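Local coordinates for ABC transporter substrate binding protein (Ribose) (Agrobacterium vitis, PDB 4WUT) that probably delivers sugars to an ABC transporter in the membrane and holds beta-D-fucopyranose in the cleft between its two lobes, at residues Lys153-Ser158 with Thr203-Ala208; Arg228-Ala233 with Leu239-Phe244. All blocks are in the same frame, centred on the assembly; numbering follows the deposited sequence.

Contact 1 (Lys153-Ser158 with Thr203-Ala208); sequences KIAVMS and TDVLAA. With CA (calcium ion), chain F.
Val205, whose side chain meets Ala155 and Met157, follows Asp204, which holds a calcium ion with both carboxylate oxygens, OD1 at 2.4 Å and OD2 at 2.5 Å from the metal. Water 1 and Asn200 OD1 bind the same ion. Toward the strand the contact is apolar and free of hydrogen bonds. Val205 straddles two residues of one strand face: its CG1 meets Ala155 CB at 3.7 Å, and its CG2 lies 3.9 Å from Met157 CE. With chi1 at 179°, CG1 points to Ala155 while CG2 falls beside the selenomethionine. Val205 is modelled in two conformations, and these touches belong to one of them. Met157, bent at chi2 and chi3, lies alongside the valine, the two side chains running opposite ways. Helix 195-208 is the helical part of a beta-alpha-beta crossover between strands 184-190 and 214-217, passing over strand 153-158, which lies between them in the parallel Rossmann-like sheet of this lobe. Ile154 and Val156 face the other layer, against Phe173 of helix 164-180. At the strand's beginning, Lys153 NZ pairs with Asp211 in a salt bridge and with Asn209 OD1 in a hydrogen bond.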
loop_
_atom_site.group_PDB
_atom_site.type_symbol
_atom_site.label_atom_id
_atom_site.label_comp_id
_atom_site.label_asym_id
_atom_site.label_seq_id
_atom_site.Cartn_x
_atom_site.Cartn_y
_atom_site.Cartn_z
ATOM N N LYS A 153 23.291 0.438 11.658
ATOM C CA LYS A 153 21.969 -0.005 12.068
ATOM C C LYS A 153 20.884 0.788 11.340
ATOM O O LYS A 153 20.979 2.015 11.218
ATOM C CB LYS A 153 21.804 0.224 13.562
ATOM C CG LYS A 153 22.683 -0.629 14.451
ATOM C CD LYS A 153 22.723 -0.068 15.861
ATOM C CE LYS A 153 21.668 -0.662 16.737
ATOM N NZ LYS A 153 21.554 0.060 18.053
ATOM N N ILE A 154 19.857 0.094 10.874
ATOM C CA ILE A 154 18.680 0.752 10.336
ATOM C C ILE A 154 17.427 0.148 10.972
ATOM O O ILE A 154 17.459 -0.992 11.428
ATOM C CB ILE A 154 18.581 0.654 8.810
ATOM C CG1 ILE A 154 18.422 -0.800 8.377
ATOM C CG2 ILE A 154 19.784 1.353 8.133
ATOM C CD1 ILE A 154 18.104 -0.945 6.888
ATOM N N ALA A 155 16.346 0.913 11.003
ATOM C CA ALA A 155 15.082 0.450 11.576
ATOM C C ALA A 155 14.035 0.246 10.511
ATOM O O ALA A 155 13.967 0.998 9.537
ATOM C CB ALA A 155 14.574 1.463 12.586
ATOM N N VAL A 156 13.184 -0.766 10.709
ATOM C CA VAL A 156 12.079 -1.041 9.806
ATOM C C VAL A 156 10.764 -0.793 10.540
ATOM O O VAL A 156 10.424 -1.516 11.504
ATOM C CB VAL A 156 12.119 -2.491 9.294
ATOM C CG1 VAL A 156 10.860 -2.799 8.519
ATOM C CG2 VAL A 156 13.353 -2.676 8.427
HETATM N N MSE A 157 10.047 0.223 10.078
HETATM C CA MSE A 157 8.727 0.600 10.587
HETATM C C MSE A 157 7.697 0.090 9.592
HETATM O O MSE A 157 7.529 0.628 8.480
HETATM C CB MSE A 157 8.609 2.129 10.730
HETATM C CG MSE A 157 9.850 2.791 11.329
HETATM SE SE MSE A 157 10.508 2.015 13.013
HETATM C CE MSE A 157 9.107 2.531 14.195
ATOM N N SER A 158 6.987 -0.969 9.996
ATOM C CA SER A 158 5.979 -1.566 9.149
ATOM C C SER A 158 4.578 -1.262 9.691
ATOM O O SER A 158 4.426 -0.443 10.580
ATOM C CB SER A 158 6.230 -3.060 9.018
ATOM O OG SER A 158 5.349 -3.620 8.054
ATOM N N THR A 203 9.552 7.583 17.569
ATOM C CA THR A 203 10.161 8.330 18.650
ATOM C C THR A 203 10.954 7.392 19.576
ATOM O O THR A 203 12.094 7.657 19.954
ATOM C CB THR A 203 9.083 9.077 19.433
ATOM O OG1 THR A 203 8.512 10.089 18.586
ATOM C CG2 THR A 203 9.669 9.742 20.688
ATOM N N ASP A 204 10.373 6.231 19.833
ATOM C CA ASP A 204 10.966 5.264 20.708
ATOM C C ASP A 204 12.199 4.593 20.094
ATOM O O ASP A 204 13.174 4.404 20.792
ATOM C CB ASP A 204 9.906 4.256 21.152
ATOM C CG ASP A 204 8.848 4.888 22.078
ATOM O OD1 ASP A 204 9.083 5.983 22.642
ATOM O OD2 ASP A 204 7.774 4.277 22.240
ATOM N N VAL A 205 12.143 4.264 18.808
ATOM C CA VAL A 205 13.288 3.671 18.124
ATOM C C VAL A 205 14.464 4.637 18.055
ATOM O O VAL A 205 15.610 4.232 18.221
ATOM C CB VAL A 205 12.903 3.138 16.753
ATOM C CG1 VAL A 205 14.130 2.545 16.064
ATOM C CG2 VAL A 205 11.868 2.099 16.874
ATOM N N LEU A 206 14.175 5.907 17.850
ATOM C CA LEU A 206 15.202 6.926 17.819
ATOM C C LEU A 206 15.855 7.086 19.190
ATOM O O LEU A 206 17.089 7.228 19.292
ATOM C CB LEU A 206 14.669 8.276 17.329
ATOM C CG LEU A 206 14.200 8.338 15.872
ATOM C CD1 LEU A 206 13.456 9.631 15.609
ATOM C CD2 LEU A 206 15.332 8.142 14.853
ATOM N N ALA A 207 15.050 7.093 20.247
ATOM C CA ALA A 207 15.583 7.267 21.573
ATOM C C ALA A 207 16.407 6.053 22.028
ATOM O O ALA A 207 17.342 6.195 22.791
ATOM C CB ALA A 207 14.469 7.557 22.568
ATOM N N ALA A 208 16.014 4.864 21.569
ATOM C CA ALA A 208 16.683 3.626 21.909
ATOM C C ALA A 208 17.969 3.431 21.131
ATOM O O ALA A 208 18.814 2.656 21.554
ATOM C CB ALA A 208 15.757 2.449 21.652
HETATM CA CA CA F . 6.942 6.064 23.745
HETATM O O HOH W 1 7.716 8.396 23.747
#

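Contact 2 (Arg228-Ala233 with Leu239-Phe244); sequences RAIKQA and LVAIGF
Ile230 is the one helix residue that reaches the strand segment, and its two branches divide the work between Ala241 and Leu239. The tight part is at the tip: CD1 of Ile230 comes within 3.7 Å of Ala241 CB, methyl against methyl. The isoleucine achieves this by setting CG1 anti to its own carbonyl carbon (chi1 -69°) and running on extended through chi2 (167°), which spans the gap between helix and sheet. A lighter touch lies beside it, where Ile230 CG2 is 4.2 Å from Leu239 CD2. Leu239 starts off to the side of the helix and brings only its end nearer, the two side chains meeting at a slant; a chi1 of 74° goes with this reach of CD2 to the isoleucine. No hydrogen bond joins the segments; the contact consists of buried apolar side chains. The nearest CA atoms, of Ile230 and Leu239, remain 8.8 Å apart.

The outer side of the helix is quite different. Lys231 and Gln232 are exposed, and Arg228, a turn earlier, makes a salt bridge with Asp249.

Helix 220-232 and strand 240-244 are the last two elements of a beta-alpha-beta unit that starts with strand 214-217. Ile215 of that first strand touches Ile230, Leu239 and Ala241 alike and so completes the packed core beneath the helix. Arg228 and Ala229 lean on helix 195-208, while Val240 and Ile242, on the other face of the strand, pack against helix 133-148, which puts the strand between two helical layers.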
loop_
_atom_site.group_PDB
_atom_site.type_symbol
_atom_site.label_atom_id
_atom_site.label_comp_id
_atom_site.label_asym_id
_atom_site.label_seq_id
_atom_site.Cartn_x
_atom_site.Cartn_y
_atom_site.Cartn_z
ATOM N N ARG A 228 7.256 12.765 11.090
ATOM C CA ARG A 228 6.910 13.712 12.146
ATOM C C ARG A 228 7.747 13.452 13.392
ATOM O O ARG A 228 8.190 14.394 14.047
ATOM C CB ARG A 228 5.423 13.630 12.471
ATOM C CG ARG A 228 4.550 14.116 11.360
ATOM C CD ARG A 228 3.086 14.158 11.740
ATOM N NE ARG A 228 2.291 14.620 10.610
ATOM C CZ ARG A 228 0.966 14.671 10.593
ATOM N NH1 ARG A 228 0.280 14.312 11.670
ATOM N NH2 ARG A 228 0.335 15.091 9.504
ATOM N N ALA A 229 7.971 12.182 13.717
ATOM C CA ALA A 229 8.828 11.811 14.846
ATOM C C ALA A 229 10.259 12.291 14.679
ATOM O O ALA A 229 10.864 12.794 15.625
ATOM C CB ALA A 229 8.810 10.298 15.067
ATOM N N ILE A 230 10.811 12.101 13.479
ATOM C CA ILE A 230 12.170 12.537 13.203
ATOM C C ILE A 230 12.309 14.054 13.393
ATOM O O ILE A 230 13.248 14.548 14.018
ATOM C CB ILE A 230 12.549 12.151 11.767
ATOM C CG1 ILE A 230 12.674 10.629 11.638
ATOM C CG2 ILE A 230 13.826 12.818 11.348
ATOM C CD1 ILE A 230 12.737 10.155 10.227
ATOM N N LYS A 231 11.343 14.788 12.866
ATOM C CA LYS A 231 11.362 16.236 12.962
ATOM C C LYS A 231 11.280 16.647 14.415
ATOM O O LYS A 231 12.038 17.496 14.880
ATOM C CB LYS A 231 10.198 16.820 12.182
ATOM C CG LYS A 231 10.422 16.864 10.697
ATOM C CD LYS A 231 9.340 17.668 10.001
ATOM C CE LYS A 231 9.281 19.072 10.524
ATOM N NZ LYS A 231 10.622 19.729 10.530
ATOM N N GLN A 232 10.339 16.044 15.140
ATOM C CA GLN A 232 10.136 16.393 16.549
ATOM C C GLN A 232 11.352 16.065 17.432
ATOM O O GLN A 232 11.607 16.746 18.436
ATOM C CB GLN A 232 8.896 15.678 17.069
ATOM C CG GLN A 232 7.612 16.296 16.529
ATOM C CD GLN A 232 6.329 15.608 17.002
ATOM O OE1 GLN A 232 6.298 14.925 18.039
ATOM N NE2 GLN A 232 5.260 15.796 16.235
ATOM N N ALA A 233 12.099 15.042 17.070
ATOM C CA ALA A 233 13.307 14.657 17.779
ATOM C C ALA A 233 14.515 15.550 17.468
ATOM O O ALA A 233 15.567 15.395 18.091
ATOM C CB ALA A 233 13.641 13.209 17.447
ATOM N N LEU A 239 19.669 11.296 9.871
ATOM C CA LEU A 239 19.658 9.895 9.473
ATOM C C LEU A 239 18.847 9.822 8.198
ATOM O O LEU A 239 18.114 10.753 7.864
ATOM C CB LEU A 239 19.092 8.966 10.555
ATOM C CG LEU A 239 17.588 8.937 10.820
ATOM C CD1 LEU A 239 17.268 7.752 11.733
ATOM C CD2 LEU A 239 17.143 10.252 11.444
ATOM N N VAL A 240 19.000 8.718 7.474
ATOM C CA VAL A 240 18.394 8.548 6.171
ATOM C C VAL A 240 17.038 7.872 6.321
ATOM O O VAL A 240 16.944 6.727 6.737
ATOM C CB VAL A 240 19.300 7.687 5.266
ATOM C CG1 VAL A 240 18.671 7.472 3.901
ATOM C CG2 VAL A 240 20.688 8.337 5.105
ATOM N N ALA A 241 15.998 8.586 5.942
ATOM C CA ALA A 241 14.650 8.082 6.033
ATOM C C ALA A 241 14.040 7.849 4.648
ATOM O O ALA A 241 14.116 8.731 3.755
ATOM C CB ALA A 241 13.798 9.050 6.836
ATOM N N ILE A 242 13.479 6.658 4.448
ATOM C CA ILE A 242 12.836 6.304 3.194
ATOM C C ILE A 242 11.401 5.884 3.470
ATOM O O ILE A 242 11.176 5.107 4.377
ATOM C CB ILE A 242 13.638 5.219 2.453
ATOM C CG1 ILE A 242 15.015 5.813 2.077
ATOM C CG2 ILE A 242 12.887 4.718 1.232
ATOM C CD1 ILE A 242 15.857 4.977 1.176
ATOM N N GLY A 243 10.456 6.418 2.703
ATOM C CA GLY A 243 9.059 6.085 2.906
ATOM C C GLY A 243 8.413 5.412 1.713
ATOM O O GLY A 243 9.074 5.103 0.723
ATOM N N PHE A 244 7.117 5.140 1.867
ATOM C CA PHE A 244 6.228 4.739 0.789
ATOM C C PHE A 244 5.076 5.737 0.721
ATOM O O PHE A 244 4.633 6.275 1.746
ATOM C CB PHE A 244 5.671 3.311 0.989
ATOM C CG PHE A 244 6.399 2.265 0.191
ATOM C CD1 PHE A 244 7.673 1.870 0.564
ATOM C CD2 PHE A 244 5.829 1.688 -0.940
ATOM C CE1 PHE A 244 8.360 0.911 -0.158
ATOM C CE2 PHE A 244 6.504 0.715 -1.658
ATOM C CZ PHE A 244 7.791 0.346 -1.273
#

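How the contacts relate
Followed from the N terminus, strand 153-158 comes first. Contact 1 closes over a long excursion of 44 residues, through helix 164-180 and strand 184-190 into helix 195-208. Only after it has closed does contact 2 open; five residues separate segments 228-233 and 239-244, in the loop from helix 220-232 to strand 240-244. The two neither nest nor cross, but both set a helix on the same sheet, and their centres lie 10 Å apart. Leu206 joins them: its CD2 is 3.7 Å from Leu239 CD1, and its CD1 is 4.0 Å from Ala233 CB. Thr203 OG1 packs 3.5 Å from Ala229 CB, so helices 195-208 and 220-232 sit side by side above the sheet.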